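Local coordinates for protein lombricine kinase (Urechis caupo, PDB 3JQ3) that probably catalyses the reversible transfer of phosphate from ATP to the guanidino group of lombricine, as a phosphagen kinase that binds ADP in its active-site cleft, at residues Gly60-Asp65 with Cys268-Asn273; Cys116-Gly121 with Leu278-His283; Leu127-Ser132 with Glu219-Val224; Gln305-Gly310 with Asp322-Ala327. All coordinates share one frame; numbering follows the deposited sequence.

Interaction 1: residues Gly60-Asp65 with Cys268-Asn273; sequences GLIAGD and CACPSN
The Cys-Pro-Ser-Asn run that begins at Cys270 matches part of the signature sequence of phosphagen kinases, and its first turn, with Ala269 ahead of it, rests against Leu61, Ile62 and Ala63 of the N-terminal region. One backbone hydrogen bond ties the two loops: Ala63 N donates its N-H to Ala269 O at 2.9 Å, nearly straight (174° at the hydrogen), in the carbonyl plane on a lone pair. The same oxygen receives a CA-H contact from Ile62 CA at 3.5 Å. Ile62 reaches over with CG1, which is turned anti to the backbone N (chi1 -162°) and stops 3.9 Å from Ala269 CB. In the other direction, the Ala269 methyl comes within 3.6 Å of Ala63 O. The Pro271 ring meets the neighbouring carbonyl, its CD lying 3.1 Å from Leu61 O, while its CG packs 4.2 Å from Leu61 CB. Helix 73-83 continues this apolar patch, with Phe76 touching both Leu61 and Pro271; Tyr69 and His84 bond the carbonyls of Cys268 and Pro271. The Cys270 side chain starts away from Leu61-Ala63, and its SG makes a marginal contact with Ile62 CD1. A backbone bond from Asn273 N to Cys270 O, 2.9 Å long, closes the short 3-10 turn. The whole is typical of the loop carrying the phosphagen kinase signature sequence, packed on the N-terminal region.

Interaction 2: residues Cys116-Gly121 with Leu278-His283; sequences CRIRTG and LRASVH. With ADP (adenosine-5'-diphosphate), chain B.
Arg117 and Arg119 pair with Ser281 and Arg279 as hydrogen-bonded partners of an antiparallel ladder, so all four side chains emerge on one face of the sheet. The backbone is closely knit: Ser281 N meets Arg117 O at 2.7 Å and 171°, and Arg279 N meets Arg119 O at 2.9 Å. Tight packing marks the opposite face, where Ile118 CG1 touches Ala280 CB at 3.8 Å and Ile118 CG2 touches Leu278 CD1 at 3.8 Å; Cys116 and Val282 extend the row, and helices 233-252 and 333-355 pack against it. The arginine face is polar and occupied by ADP and a water; there Arg119 and His283 stay partly exposed. Arg119 turns CG between its backbone N and carbonyl carbon (chi1 63°), then bends so that its guanidinium lies over Arg279 CB, NE 3.3 Å from that carbon. This leaves NE pointing edge-on at ADP O3B, 2.7 Å away. The extended Arg117 lays its chain along the adenine and brings NH1 to 2.7 Å from ADP O2B. Ser281 OG donates to ADP N7 at 2.7 Å and accepts from the water, which also donates to Arg279 O. A salt bridge to Asp322 holds NH2 of Arg279, whose NE bonds O3B weakly. Converging guanidinium groups would probably neutralise the beta-phosphate, consistent with stabilising negative charge during phosphoryl transfer.

Interaction 3: residues Leu127-Ser132 with Glu219-Val224; sequences LCYPPS and EDHMRV. With ADP (adenosine-5'-diphosphate), chain B.
His221 pushes the edge of its imidazole against the backbone of Leu127 and Cys128. Its NE2 donates to Cys128 O across a short 2.6 Å, with 151° at the hydrogen. The oxygen lies in the ring plane, yet from the acceptor's viewpoint the donor stands well above the carbonyl plane. Beside it, CE1 comes within 3.3 Å of Leu127 O, so two neighbouring carbonyls border the same edge. The ring gets there because its CG is anti to the carbonyl carbon (chi1 -71°), carrying the imidazole across to the loop. ND1 is held from the other end by the backbone N of Ile124, an arrangement that fixes the ring's rotation and is consistent with a neutral ring protonated at NE2. Tyr129 CD1 lies over one ring face, offset toward the rim; the two rings meet obliquely, centroids 5.8 Å apart and planes at 41°. Further along, Pro130 CG rests 3.6 Å from Glu219 O. Two residues beyond His221, the Arg223 guanidinium presents its edge to the nucleotide, NH1 reaching ADP O2B over 3.3 Å. The contact thus joins the loop between strand 113-122 and helix 135-149 to the lead-in of strand 222-229: Val141 of that helix touches both Leu127 and His221, strands 212-216 and 113-122 flank the start of 222-229, and Phe3 of the second subunit packs on Leu127.

Interaction 4: residues Gln305-Gly310 with Asp322-Ala327; sequences QKRGTG and DISNAA. With ADP (adenosine-5'-diphosphate), chain B.
Backbone hydrogen bonds between Gln305 and Ser324 make the core of this antiparallel pairing: Gln305 N reaches Ser324 O at 2.6 Å, and Ser324 N returns to Gln305 O at 3.0 Å. Farther along, Asp322 N donates to Arg307 O at 3.0 Å and 168°, whereas the reverse bond from Arg307 N is weak. Apolar contacts are few. Gln305 CG lies 3.6 Å from Ala326 CB, and Ile323 CD1 brushes the Lys306 side chain, whose amine runs on to a salt bridge with Glu296. Arg307 and Asp322 lie side by side pointing the same way, Arg307 CG being 3.6 Å from Asp322 CB, but their charged ends do not meet. The carboxylate forms its salt bridge with Arg279 instead. By water, Gln305 OE1 is linked to Ser324 OG and Asn325 O, the water donating to OE1 at 2.9 Å. The last group of bonds goes to the nucleotide. With CG between the backbone N and the carbonyl carbon (chi1 71°), Arg307 swings its guanidinium over to ADP, NH1 donating to O2A at 3.0 Å from the edge of the group. The ribose is held by main-chain carbonyls: ADP O2' bonds Thr309 O at 2.8 Å, and O3' bonds Gly310 O weakly. This is a beta-hairpin with a long connecting loop at the border of the large antiparallel sheet, its outermost strand running into the nucleotide site characteristic of phosphagen kinases.

Interactions 2, 3 and 4 all reach the large antiparallel sheet, where strands 222-229, 113-122, 279-285, 320-325 and 304-307 stand in that order. Interactions 2 and 4 are close, their centres about 9 Å apart, while the centres of 3 and 4 lie about 24 Å apart on opposite sides of the chain's centre. Interaction 1 joins the N-terminal region to the catalytic domain; its centre lies about 10 Å from that of interaction 3, which it meets through Gly64 and Tyr129, and it touches interaction 2 through Asn273 and Arg119. Along the chain interaction 3 is nested within both 1 and 2, whose segments alternate, and interaction 4 follows. Interactions 2, 3 and 4 thus bring residues distant in sequence to one nucleotide, while interaction 1 lies beside the site without touching ADP.

Interaction 1: residues Gly60-Asp65 with Cys268-Asn273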
# COMPACT_ATOMS: atom_id res chain seq x y z
N GLY A 60 -6.24 5.13 -13.24
CA GLY A 60 -4.99 5.48 -12.60
C GLY A 60 -4.90 6.90 -12.09
O GLY A 60 -3.92 7.27 -11.44
N LEU A 61 -5.92 7.71 -12.39
CA LEU A 61 -5.90 9.11 -11.97
C LEU A 61 -6.74 9.33 -10.72
O LEU A 61 -7.91 8.94 -10.67
CB LEU A 61 -6.38 10.02 -13.11
CG LEU A 61 -5.64 11.35 -13.21
CD1 LEU A 61 -4.19 11.11 -13.56
CD2 LEU A 61 -6.29 12.27 -14.24
N ILE A 62 -6.14 9.93 -9.71
CA ILE A 62 -6.86 10.22 -8.47
C ILE A 62 -6.46 11.58 -7.92
O ILE A 62 -5.29 11.95 -7.95
CB ILE A 62 -6.62 9.12 -7.41
CG1 ILE A 62 -7.70 9.19 -6.33
CG2 ILE A 62 -5.23 9.23 -6.81
CD1 ILE A 62 -7.79 7.96 -5.47
N ALA A 63 -7.44 12.32 -7.42
CA ALA A 63 -7.19 13.64 -6.86
C ALA A 63 -6.94 13.57 -5.36
O ALA A 63 -7.68 12.92 -4.63
CB ALA A 63 -8.35 14.57 -7.16
N GLY A 64 -5.88 14.24 -4.91
CA GLY A 64 -5.57 14.31 -3.50
C GLY A 64 -6.42 15.35 -2.79
O GLY A 64 -6.75 15.20 -1.62
N ASP A 65 -6.78 16.41 -3.51
CA ASP A 65 -7.65 17.44 -2.97
C ASP A 65 -8.48 18.09 -4.07
O ASP A 65 -8.34 17.76 -5.25
CB ASP A 65 -6.84 18.50 -2.21
CG ASP A 65 -5.75 19.14 -3.06
OD1 ASP A 65 -5.59 18.74 -4.23
OD2 ASP A 65 -5.06 20.05 -2.55
N CYS A 268 -15.08 14.57 -6.41
CA CYS A 268 -14.63 13.45 -5.60
C CYS A 268 -13.23 13.06 -6.05
O CYS A 268 -12.75 13.55 -7.08
CB CYS A 268 -15.59 12.27 -5.74
SG CYS A 268 -15.87 11.75 -7.46
N ALA A 269 -12.58 12.20 -5.29
CA ALA A 269 -11.21 11.82 -5.59
C ALA A 269 -11.09 11.10 -6.93
O ALA A 269 -10.07 11.20 -7.61
CB ALA A 269 -10.64 10.95 -4.47
N CYS A 270 -12.15 10.39 -7.31
CA CYS A 270 -12.12 9.56 -8.51
C CYS A 270 -12.85 10.23 -9.68
O CYS A 270 -14.07 10.39 -9.64
CB CYS A 270 -12.72 8.19 -8.22
SG CYS A 270 -11.95 7.31 -6.83
N PRO A 271 -12.10 10.61 -10.72
CA PRO A 271 -12.63 11.28 -11.91
C PRO A 271 -13.79 10.50 -12.55
O PRO A 271 -14.67 11.10 -13.16
CB PRO A 271 -11.44 11.31 -12.87
CG PRO A 271 -10.25 11.27 -11.97
CD PRO A 271 -10.65 10.40 -10.82
N SER A 272 -13.77 9.18 -12.41
CA SER A 272 -14.80 8.35 -13.01
C SER A 272 -16.17 8.63 -12.40
O SER A 272 -17.20 8.34 -13.01
CB SER A 272 -14.46 6.87 -12.85
OG SER A 272 -14.60 6.46 -11.50
N ASN A 273 -16.18 9.22 -11.21
CA ASN A 273 -17.42 9.44 -10.48
C ASN A 273 -17.80 10.91 -10.35
O ASN A 273 -18.49 11.30 -9.41
CB ASN A 273 -17.34 8.79 -9.10
CG ASN A 273 -18.70 8.43 -8.55
OD1 ASN A 273 -19.53 7.84 -9.25
ND2 ASN A 273 -18.94 8.77 -7.29

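Interaction 2: residues Cys116-Gly121 with Leu278-His283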
# COMPACT_ATOMS: atom_id res chain seq x y z
N CYS A 116 -34.85 -0.95 -4.68
CA CYS A 116 -34.29 0.22 -5.34
C CYS A 116 -33.21 0.87 -4.49
O CYS A 116 -33.31 0.91 -3.27
CB CYS A 116 -35.39 1.23 -5.65
SG CYS A 116 -36.67 0.60 -6.75
N ARG A 117 -32.18 1.37 -5.15
CA ARG A 117 -31.02 1.93 -4.46
C ARG A 117 -30.45 3.10 -5.24
O ARG A 117 -30.32 3.05 -6.47
CB ARG A 117 -29.96 0.84 -4.28
CG ARG A 117 -28.71 1.26 -3.53
CD ARG A 117 -27.83 0.06 -3.25
NE ARG A 117 -26.59 0.42 -2.57
CZ ARG A 117 -25.47 0.77 -3.19
NH1 ARG A 117 -24.39 1.08 -2.48
NH2 ARG A 117 -25.42 0.80 -4.51
N ILE A 118 -30.11 4.17 -4.54
CA ILE A 118 -29.50 5.34 -5.16
C ILE A 118 -28.36 5.86 -4.29
O ILE A 118 -28.55 6.12 -3.10
CB ILE A 118 -30.53 6.47 -5.37
CG1 ILE A 118 -31.66 6.01 -6.29
CG2 ILE A 118 -29.84 7.71 -5.93
CD1 ILE A 118 -32.78 7.01 -6.44
N ARG A 119 -27.18 5.98 -4.88
CA ARG A 119 -26.01 6.42 -4.12
C ARG A 119 -25.24 7.55 -4.79
O ARG A 119 -25.26 7.70 -6.01
CB ARG A 119 -25.08 5.24 -3.82
CG ARG A 119 -24.48 4.56 -5.05
CD ARG A 119 -23.23 5.28 -5.55
NE ARG A 119 -22.46 4.46 -6.49
CZ ARG A 119 -21.55 4.93 -7.33
NH1 ARG A 119 -20.90 4.11 -8.14
NH2 ARG A 119 -21.28 6.23 -7.35
N THR A 120 -24.56 8.34 -3.96
CA THR A 120 -23.66 9.37 -4.44
C THR A 120 -22.57 9.58 -3.40
O THR A 120 -22.61 8.99 -2.32
CB THR A 120 -24.39 10.70 -4.70
OG1 THR A 120 -23.55 11.58 -5.46
CG2 THR A 120 -24.76 11.37 -3.39
N GLY A 121 -21.60 10.43 -3.72
CA GLY A 121 -20.53 10.75 -2.79
C GLY A 121 -20.33 12.24 -2.68
O GLY A 121 -20.52 12.97 -3.65
N LEU A 278 -23.66 9.72 -9.09
CA LEU A 278 -24.89 9.02 -8.77
C LEU A 278 -25.06 7.70 -9.50
O LEU A 278 -24.98 7.64 -10.73
CB LEU A 278 -26.09 9.94 -9.04
CG LEU A 278 -27.49 9.36 -8.81
CD1 LEU A 278 -28.40 10.41 -8.19
CD2 LEU A 278 -28.08 8.80 -10.10
N ARG A 279 -25.29 6.64 -8.73
CA ARG A 279 -25.66 5.35 -9.31
C ARG A 279 -27.01 4.91 -8.77
O ARG A 279 -27.12 4.46 -7.63
CB ARG A 279 -24.60 4.28 -9.01
CG ARG A 279 -24.75 3.03 -9.87
CD ARG A 279 -23.69 1.98 -9.54
NE ARG A 279 -24.15 1.05 -8.51
CZ ARG A 279 -24.71 -0.12 -8.77
NH1 ARG A 279 -24.90 -0.51 -10.02
NH2 ARG A 279 -25.10 -0.91 -7.77
N ALA A 280 -28.04 5.07 -9.60
CA ALA A 280 -29.37 4.60 -9.26
C ALA A 280 -29.53 3.20 -9.83
O ALA A 280 -29.28 2.97 -11.01
CB ALA A 280 -30.42 5.52 -9.84
N SER A 281 -29.94 2.26 -8.99
CA SER A 281 -30.06 0.88 -9.42
C SER A 281 -31.33 0.22 -8.89
O SER A 281 -31.92 0.67 -7.91
CB SER A 281 -28.86 0.07 -8.96
OG SER A 281 -28.90 -0.12 -7.55
N VAL A 282 -31.73 -0.85 -9.56
CA VAL A 282 -32.80 -1.70 -9.08
C VAL A 282 -32.34 -3.15 -9.14
O VAL A 282 -31.45 -3.51 -9.91
CB VAL A 282 -34.06 -1.58 -9.96
CG1 VAL A 282 -34.55 -0.13 -10.00
CG2 VAL A 282 -33.77 -2.09 -11.37
N HIS A 283 -32.94 -3.99 -8.29
CA HIS A 283 -32.83 -5.43 -8.45
C HIS A 283 -34.06 -5.86 -9.22
O HIS A 283 -35.18 -5.74 -8.73
CB HIS A 283 -32.76 -6.12 -7.10
CG HIS A 283 -31.39 -6.10 -6.48
ND1 HIS A 283 -30.99 -7.00 -5.52
CD2 HIS A 283 -30.33 -5.29 -6.71
CE1 HIS A 283 -29.74 -6.74 -5.17
NE2 HIS A 283 -29.32 -5.70 -5.88
PB ADP B . -21.68 0.68 -5.61
O1B ADP B . -20.18 0.55 -5.50
O2B ADP B . -22.43 0.61 -4.30
O3B ADP B . -22.13 1.81 -6.51
PA ADP B . -21.60 -2.11 -6.05
O1A ADP B . -20.27 -1.99 -5.35
O2A ADP B . -21.71 -2.95 -7.31
O3A ADP B . -22.15 -0.64 -6.41
O5' ADP B . -22.69 -2.69 -5.02
C5' ADP B . -22.54 -2.54 -3.60
C4' ADP B . -23.64 -3.34 -2.92
O4' ADP B . -24.91 -2.70 -3.08
C3' ADP B . -23.77 -4.73 -3.53
O3' ADP B . -23.47 -5.72 -2.53
C2' ADP B . -25.21 -4.87 -3.96
O2' ADP B . -25.77 -6.08 -3.45
C1' ADP B . -25.92 -3.67 -3.36
N9 ADP B . -26.95 -3.12 -4.29
C8 ADP B . -26.71 -2.47 -5.45
N7 ADP B . -27.88 -2.11 -6.05
C5 ADP B . -28.89 -2.54 -5.27
C6 ADP B . -30.37 -2.49 -5.31
N6 ADP B . -31.04 -1.90 -6.34
N1 ADP B . -31.05 -3.06 -4.29
C2 ADP B . -30.41 -3.65 -3.26
N3 ADP B . -29.07 -3.73 -3.16
C4 ADP B . -28.27 -3.20 -4.11
O HOH W 1 -27.20 1.72 -6.59

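Interaction 3: residues Leu127-Ser132 with Glu219-Val224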
# COMPACT_ATOMS: atom_id res chain seq x y z
N LEU A 127 -11.03 20.29 3.17
CA LEU A 127 -10.29 19.12 3.64
C LEU A 127 -9.89 18.20 2.49
O LEU A 127 -10.64 18.03 1.53
CB LEU A 127 -11.10 18.37 4.69
CG LEU A 127 -11.53 19.25 5.86
CD1 LEU A 127 -12.69 18.64 6.63
CD2 LEU A 127 -10.36 19.52 6.79
N CYS A 128 -8.70 17.62 2.59
CA CYS A 128 -8.15 16.76 1.54
C CYS A 128 -8.89 15.44 1.37
O CYS A 128 -9.48 14.92 2.32
CB CYS A 128 -6.67 16.49 1.79
SG CYS A 128 -5.57 17.85 1.37
N TYR A 129 -8.85 14.89 0.16
CA TYR A 129 -9.38 13.56 -0.10
C TYR A 129 -8.53 12.50 0.60
O TYR A 129 -7.39 12.78 0.99
CB TYR A 129 -9.43 13.29 -1.61
CG TYR A 129 -10.42 14.14 -2.37
CD1 TYR A 129 -11.73 14.26 -1.95
CD2 TYR A 129 -10.04 14.81 -3.53
CE1 TYR A 129 -12.64 15.03 -2.65
CE2 TYR A 129 -10.94 15.58 -4.24
CZ TYR A 129 -12.24 15.69 -3.79
OH TYR A 129 -13.15 16.45 -4.49
N PRO A 130 -9.06 11.28 0.75
CA PRO A 130 -8.37 10.18 1.42
C PRO A 130 -6.94 9.88 0.94
O PRO A 130 -6.13 9.41 1.74
CB PRO A 130 -9.29 8.98 1.15
CG PRO A 130 -10.64 9.59 1.07
CD PRO A 130 -10.45 10.93 0.40
N PRO A 131 -6.63 10.14 -0.34
CA PRO A 131 -5.25 9.86 -0.74
C PRO A 131 -4.23 10.75 -0.04
O PRO A 131 -3.09 10.33 0.16
CB PRO A 131 -5.25 10.15 -2.25
CG PRO A 131 -6.68 10.01 -2.66
CD PRO A 131 -7.48 10.49 -1.49
N SER A 132 -4.64 11.96 0.35
CA SER A 132 -3.70 12.96 0.86
C SER A 132 -4.00 13.46 2.27
O SER A 132 -3.14 14.05 2.91
CB SER A 132 -3.64 14.15 -0.10
OG SER A 132 -3.11 13.79 -1.36
N GLU A 219 -14.08 5.59 0.88
CA GLU A 219 -13.38 5.96 -0.34
C GLU A 219 -13.62 7.44 -0.62
O GLU A 219 -12.83 8.09 -1.31
CB GLU A 219 -13.84 5.10 -1.52
CG GLU A 219 -13.57 3.62 -1.32
CD GLU A 219 -13.74 2.82 -2.59
OE1 GLU A 219 -14.09 3.42 -3.63
OE2 GLU A 219 -13.51 1.59 -2.55
N ASP A 220 -14.71 7.96 -0.08
CA ASP A 220 -15.00 9.39 -0.12
C ASP A 220 -15.17 9.89 1.30
O ASP A 220 -15.25 9.09 2.24
CB ASP A 220 -16.29 9.65 -0.90
CG ASP A 220 -16.23 9.17 -2.33
OD1 ASP A 220 -15.28 9.56 -3.05
OD2 ASP A 220 -17.12 8.40 -2.74
N HIS A 221 -15.23 11.20 1.47
CA HIS A 221 -15.53 11.76 2.78
C HIS A 221 -16.88 11.23 3.24
O HIS A 221 -17.00 10.66 4.33
CB HIS A 221 -15.54 13.29 2.75
CG HIS A 221 -14.18 13.90 2.59
ND1 HIS A 221 -13.99 15.20 2.17
CD2 HIS A 221 -12.94 13.38 2.79
CE1 HIS A 221 -12.69 15.46 2.12
NE2 HIS A 221 -12.04 14.37 2.49
N MET A 222 -17.89 11.40 2.40
CA MET A 222 -19.24 10.93 2.69
C MET A 222 -19.82 10.12 1.54
O MET A 222 -19.87 10.58 0.40
CB MET A 222 -20.16 12.11 3.02
CG MET A 222 -21.50 11.70 3.61
SD MET A 222 -22.43 13.08 4.30
CE MET A 222 -22.81 14.00 2.81
N ARG A 223 -20.24 8.89 1.84
CA ARG A 223 -20.96 8.06 0.89
C ARG A 223 -22.42 7.99 1.31
O ARG A 223 -22.72 7.57 2.43
CB ARG A 223 -20.36 6.66 0.83
CG ARG A 223 -21.15 5.68 -0.04
CD ARG A 223 -20.66 5.66 -1.48
NE ARG A 223 -19.68 4.59 -1.70
CZ ARG A 223 -19.98 3.39 -2.19
NH1 ARG A 223 -21.23 3.09 -2.52
NH2 ARG A 223 -19.03 2.48 -2.36
N VAL A 224 -23.31 8.42 0.43
CA VAL A 224 -24.73 8.47 0.76
C VAL A 224 -25.52 7.41 0.00
O VAL A 224 -25.35 7.25 -1.21
CB VAL A 224 -25.33 9.86 0.46
CG1 VAL A 224 -26.78 9.92 0.90
CG2 VAL A 224 -24.52 10.95 1.15
PB ADP B . -21.68 0.68 -5.61
O1B ADP B . -20.18 0.55 -5.50
O2B ADP B . -22.43 0.61 -4.30
O3B ADP B . -22.13 1.81 -6.51
PA ADP B . -21.60 -2.11 -6.05
O1A ADP B . -20.27 -1.99 -5.35
O2A ADP B . -21.71 -2.95 -7.31
O3A ADP B . -22.15 -0.64 -6.41
O5' ADP B . -22.69 -2.69 -5.02
C5' ADP B . -22.54 -2.54 -3.60
C4' ADP B . -23.64 -3.34 -2.92
O4' ADP B . -24.91 -2.70 -3.08
C3' ADP B . -23.77 -4.73 -3.53
O3' ADP B . -23.47 -5.72 -2.53
C2' ADP B . -25.21 -4.87 -3.96
O2' ADP B . -25.77 -6.08 -3.45
C1' ADP B . -25.92 -3.67 -3.36
N9 ADP B . -26.95 -3.12 -4.29
C8 ADP B . -26.71 -2.47 -5.45
N7 ADP B . -27.88 -2.11 -6.05
C5 ADP B . -28.89 -2.54 -5.27
C6 ADP B . -30.37 -2.49 -5.31
N6 ADP B . -31.04 -1.90 -6.34
N1 ADP B . -31.05 -3.06 -4.29
C2 ADP B . -30.41 -3.65 -3.26
N3 ADP B . -29.07 -3.73 -3.16
C4 ADP B . -28.27 -3.20 -4.11

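Interaction 4: residues Gln305-Gly310 with Asp322-Ala327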
# COMPACT_ATOMS: atom_id res chain seq x y z
N GLN A 305 -26.30 -0.11 -17.04
CA GLN A 305 -25.27 -1.09 -16.75
C GLN A 305 -25.87 -2.29 -16.04
O GLN A 305 -26.84 -2.17 -15.29
CB GLN A 305 -24.16 -0.48 -15.90
CG GLN A 305 -23.03 0.12 -16.71
CD GLN A 305 -21.69 -0.01 -16.02
OE1 GLN A 305 -21.58 0.15 -14.80
NE2 GLN A 305 -20.65 -0.31 -16.79
N LYS A 306 -25.28 -3.45 -16.27
CA LYS A 306 -25.79 -4.70 -15.73
C LYS A 306 -24.69 -5.40 -14.92
O LYS A 306 -23.52 -5.39 -15.31
CB LYS A 306 -26.27 -5.59 -16.88
CG LYS A 306 -26.55 -7.03 -16.50
CD LYS A 306 -26.39 -7.92 -17.72
CE LYS A 306 -25.01 -7.73 -18.34
NZ LYS A 306 -24.75 -8.68 -19.45
N ARG A 307 -25.07 -5.99 -13.80
CA ARG A 307 -24.12 -6.74 -12.98
C ARG A 307 -24.83 -7.71 -12.03
O ARG A 307 -26.06 -7.75 -11.98
CB ARG A 307 -23.19 -5.80 -12.21
CG ARG A 307 -23.84 -5.03 -11.07
CD ARG A 307 -22.91 -3.97 -10.51
NE ARG A 307 -22.80 -2.80 -11.39
CZ ARG A 307 -22.13 -1.69 -11.09
NH1 ARG A 307 -21.50 -1.58 -9.93
NH2 ARG A 307 -22.09 -0.69 -11.96
N GLY A 308 -24.05 -8.48 -11.28
CA GLY A 308 -24.60 -9.48 -10.39
C GLY A 308 -25.37 -8.90 -9.22
O GLY A 308 -25.34 -7.69 -9.00
N THR A 309 -26.05 -9.76 -8.48
CA THR A 309 -26.87 -9.34 -7.36
C THR A 309 -26.03 -8.88 -6.17
O THR A 309 -26.47 -8.08 -5.35
CB THR A 309 -27.80 -10.47 -6.89
OG1 THR A 309 -28.32 -11.17 -8.03
CG2 THR A 309 -28.95 -9.92 -6.07
N GLY A 310 -24.81 -9.40 -6.08
CA GLY A 310 -23.92 -9.08 -4.98
C GLY A 310 -23.02 -7.90 -5.28
O GLY A 310 -22.06 -7.64 -4.55
N ASP A 322 -28.68 -6.44 -11.21
CA ASP A 322 -28.49 -5.10 -10.70
C ASP A 322 -28.34 -4.17 -11.90
O ASP A 322 -27.27 -4.09 -12.51
CB ASP A 322 -27.23 -5.05 -9.83
CG ASP A 322 -26.97 -3.68 -9.24
OD1 ASP A 322 -27.45 -2.68 -9.79
OD2 ASP A 322 -26.26 -3.61 -8.21
N ILE A 323 -29.42 -3.48 -12.26
CA ILE A 323 -29.41 -2.57 -13.40
C ILE A 323 -29.35 -1.12 -12.92
O ILE A 323 -30.08 -0.74 -12.01
CB ILE A 323 -30.65 -2.75 -14.29
CG1 ILE A 323 -30.92 -4.23 -14.57
CG2 ILE A 323 -30.49 -1.99 -15.59
CD1 ILE A 323 -30.01 -4.83 -15.61
N SER A 324 -28.49 -0.32 -13.54
CA SER A 324 -28.29 1.06 -13.12
C SER A 324 -27.89 1.96 -14.29
O SER A 324 -27.56 1.48 -15.37
CB SER A 324 -27.22 1.13 -12.03
OG SER A 324 -25.95 0.80 -12.55
N ASN A 325 -27.93 3.27 -14.07
CA ASN A 325 -27.43 4.20 -15.08
C ASN A 325 -25.93 4.03 -15.27
O ASN A 325 -25.18 3.90 -14.31
CB ASN A 325 -27.77 5.65 -14.72
CG ASN A 325 -27.26 6.05 -13.35
OD1 ASN A 325 -27.67 5.48 -12.34
ND2 ASN A 325 -26.37 7.03 -13.31
N ALA A 326 -25.50 4.03 -16.52
CA ALA A 326 -24.09 3.78 -16.83
C ALA A 326 -23.23 5.01 -16.63
O ALA A 326 -22.11 4.92 -16.14
CB ALA A 326 -23.95 3.24 -18.25
N ALA A 327 -23.76 6.18 -17.01
CA ALA A 327 -22.99 7.41 -16.96
C ALA A 327 -23.08 8.12 -15.61
O ALA A 327 -23.90 7.76 -14.76
CB ALA A 327 -23.42 8.35 -18.08
PB ADP B . -21.68 0.68 -5.61
O1B ADP B . -20.18 0.55 -5.50
O2B ADP B . -22.43 0.61 -4.30
O3B ADP B . -22.13 1.81 -6.51
PA ADP B . -21.60 -2.11 -6.05
O1A ADP B . -20.27 -1.99 -5.35
O2A ADP B . -21.71 -2.95 -7.31
O3A ADP B . -22.15 -0.64 -6.41
O5' ADP B . -22.69 -2.69 -5.02
C5' ADP B . -22.54 -2.54 -3.60
C4' ADP B . -23.64 -3.34 -2.92
O4' ADP B . -24.91 -2.70 -3.08
C3' ADP B . -23.77 -4.73 -3.53
O3' ADP B . -23.47 -5.72 -2.53
C2' ADP B . -25.21 -4.87 -3.96
O2' ADP B . -25.77 -6.08 -3.45
C1' ADP B . -25.92 -3.67 -3.36
N9 ADP B . -26.95 -3.12 -4.29
C8 ADP B . -26.71 -2.47 -5.45
N7 ADP B . -27.88 -2.11 -6.05
C5 ADP B . -28.89 -2.54 -5.27
C6 ADP B . -30.37 -2.49 -5.31
N6 ADP B . -31.04 -1.90 -6.34
N1 ADP B . -31.05 -3.06 -4.29
C2 ADP B . -30.41 -3.65 -3.26
N3 ADP B . -29.07 -3.73 -3.16
C4 ADP B . -28.27 -3.20 -4.11
O HOH W 2 -23.23 1.91 -13.16